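Local coordinates for protein Phosphoglucosamine/phosphogalactosamine mutase (Sulfolobus tokodaii, PDB 2F7L) that interconverts the 6-phosphates and 1-phosphates of glucosamine and galactosamine, with magnesium as cofactor, on the way to UDP-N-acetylglucosamine and UDP-N-acetylgalactosamine, at residues Leu176-Asn181 with Thr201-Leu206. Numbering follows the deposited sequence.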
loop_
_atom_site.group_PDB
_atom_site.type_symbol
_atom_site.label_atom_id
_atom_site.label_comp_id
_atom_site.label_asym_id
_atom_site.label_seq_id
_atom_site.Cartn_x
_atom_site.Cartn_y
_atom_site.Cartn_z
ATOM N N LEU A 176 15.439 10.904 8.225
ATOM C CA LEU A 176 15.734 9.534 8.678
ATOM C C LEU A 176 14.837 8.590 7.872
ATOM O O LEU A 176 13.652 8.858 7.678
ATOM C CB LEU A 176 15.491 9.348 10.180
ATOM C CG LEU A 176 15.539 7.876 10.603
ATOM C CD1 LEU A 176 15.931 7.686 12.053
ATOM C CD2 LEU A 176 14.157 7.301 10.367
ATOM N N ILE A 177 15.422 7.496 7.392
ATOM C CA ILE A 177 14.703 6.515 6.594
ATOM C C ILE A 177 14.767 5.110 7.205
ATOM O O ILE A 177 15.845 4.577 7.475
ATOM C CB ILE A 177 15.269 6.491 5.174
ATOM C CG1 ILE A 177 15.045 7.854 4.504
ATOM C CG2 ILE A 177 14.619 5.399 4.379
ATOM C CD1 ILE A 177 15.636 7.988 3.100
ATOM N N ASP A 178 13.585 4.536 7.442
ATOM C CA ASP A 178 13.443 3.201 8.020
ATOM C C ASP A 178 12.821 2.279 6.977
ATOM O O ASP A 178 11.599 2.118 6.916
ATOM C CB ASP A 178 12.551 3.268 9.263
ATOM C CG ASP A 178 12.491 1.941 10.035
ATOM O OD1 ASP A 178 13.146 0.960 9.627
ATOM O OD2 ASP A 178 11.780 1.891 11.065
ATOM N N PRO A 179 13.666 1.673 6.122
ATOM C CA PRO A 179 13.205 0.768 5.069
ATOM C C PRO A 179 12.869 -0.625 5.576
ATOM O O PRO A 179 12.569 -1.526 4.782
ATOM C CB PRO A 179 14.370 0.775 4.096
ATOM C CG PRO A 179 15.523 0.909 4.995
ATOM C CD PRO A 179 15.097 1.971 5.943
ATOM N N ALA A 180 12.929 -0.801 6.892
ATOM C CA ALA A 180 12.601 -2.080 7.521
ATOM C C ALA A 180 13.446 -3.257 7.059
ATOM O O ALA A 180 12.945 -4.353 6.846
ATOM C CB ALA A 180 11.112 -2.397 7.323
ATOM N N ASN A 181 14.740 -3.029 6.925
ATOM C CA ASN A 181 15.659 -4.083 6.508
ATOM C C ASN A 181 15.347 -4.642 5.128
ATOM O O ASN A 181 15.836 -5.713 4.753
ATOM C CB ASN A 181 15.641 -5.186 7.544
ATOM C CG ASN A 181 16.263 -4.749 8.826
ATOM O OD1 ASN A 181 15.677 -4.866 9.909
ATOM N ND2 ASN A 181 17.471 -4.234 8.720
ATOM N N THR A 201 19.792 6.355 7.958
ATOM C CA THR A 201 18.842 5.281 7.799
ATOM C C THR A 201 19.021 4.304 8.934
ATOM O O THR A 201 20.148 3.997 9.374
ATOM C CB THR A 201 18.982 4.509 6.448
ATOM O OG1 THR A 201 20.044 3.557 6.551
ATOM C CG2 THR A 201 19.259 5.453 5.297
ATOM N N ILE A 202 17.881 3.845 9.429
ATOM C CA ILE A 202 17.847 2.877 10.499
ATOM C C ILE A 202 17.349 1.656 9.745
ATOM O O ILE A 202 16.431 1.740 8.919
ATOM C CB ILE A 202 16.887 3.343 11.662
ATOM C CG1 ILE A 202 16.883 2.334 12.788
ATOM C CG2 ILE A 202 15.466 3.463 11.187
ATOM C CD1 ILE A 202 18.232 1.900 13.202
ATOM N N ASN A 203 18.025 0.536 9.964
ATOM C CA ASN A 203 17.670 -0.714 9.306
ATOM C C ASN A 203 17.771 -0.637 7.784
ATOM O O ASN A 203 16.940 -1.185 7.067
ATOM C CB ASN A 203 16.270 -1.100 9.762
ATOM C CG ASN A 203 16.180 -1.144 11.262
ATOM O OD1 ASN A 203 17.049 -1.745 11.918
ATOM N ND2 ASN A 203 15.158 -0.503 11.825
ATOM N N GLY A 204 18.814 0.042 7.308
ATOM C CA GLY A 204 19.020 0.212 5.881
ATOM C C GLY A 204 19.689 -0.979 5.226
ATOM O O GLY A 204 19.775 -1.048 4.005
ATOM N N ASN A 205 20.197 -1.904 6.027
ATOM C CA ASN A 205 20.815 -3.098 5.463
ATOM C C ASN A 205 19.714 -4.123 5.161
ATOM O O ASN A 205 18.693 -4.173 5.854
ATOM C CB ASN A 205 21.840 -3.691 6.438
ATOM C CG ASN A 205 21.227 -4.098 7.758
ATOM O OD1 ASN A 205 21.305 -5.250 8.148
ATOM N ND2 ASN A 205 20.622 -3.149 8.454
ATOM N N LEU A 206 19.913 -4.920 4.119
ATOM C CA LEU A 206 18.940 -5.935 3.725
ATOM C C LEU A 206 18.996 -7.154 4.616
ATOM O O LEU A 206 20.048 -7.771 4.763
ATOM C CB LEU A 206 19.179 -6.357 2.283
ATOM C CG LEU A 206 19.012 -5.225 1.260
ATOM C CD1 LEU A 206 19.375 -5.735 -0.123
ATOM C CD2 LEU A 206 17.574 -4.700 1.278
#
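Two neighbouring parallel strands of the second alpha/beta/alpha domain, 174-178 and 198-201, run out side by side here, and Ile177 with Thr201 forms their last bridge, closed by Ile202 N to Ile177 O at 2.9 Å. Beyond it the two loops stay joined. Asn181 N donates to Asn203 O over 2.9 Å, within that carbonyl's plane, while Pro179 CG lies 3.3 Å from the same oxygen. Asn181 makes the largest contribution of any residue to the contact. Its CG stands anti to its own carbonyl carbon (chi1 -69°); the side chain lies beside that of Asn205, the two amide planes 78° apart, and ND2 gives a nearly straight bond (174°) to the backbone Asn205 O, 3.1 Å away. ND2 also passes 3.5 Å from Asn203 CB. An alanine here removes ND2, and Asn205 O would probably be left without its mate from this side chain, with a gap likely to open beside Asn203 CB. Asp178 closes an Asx turn: OD1 takes Ala180 N at 3.3 Å from above the carboxylate plane and also a weak bond from Asn203 ND2. Its OD2 is held by a salt bridge to Arg213. Ile202 CG2 packs 3.5 Å from Asp178 CB. The 198-201 strand is outermost in its sheet, whereas 174-178 bonds on its other flank to strand 236-239, which leads towards Asp241, probably a magnesium ligand; helix 223-231 packs on Leu176, Asp178 and Ile202, and helix 188-194 on Ile177.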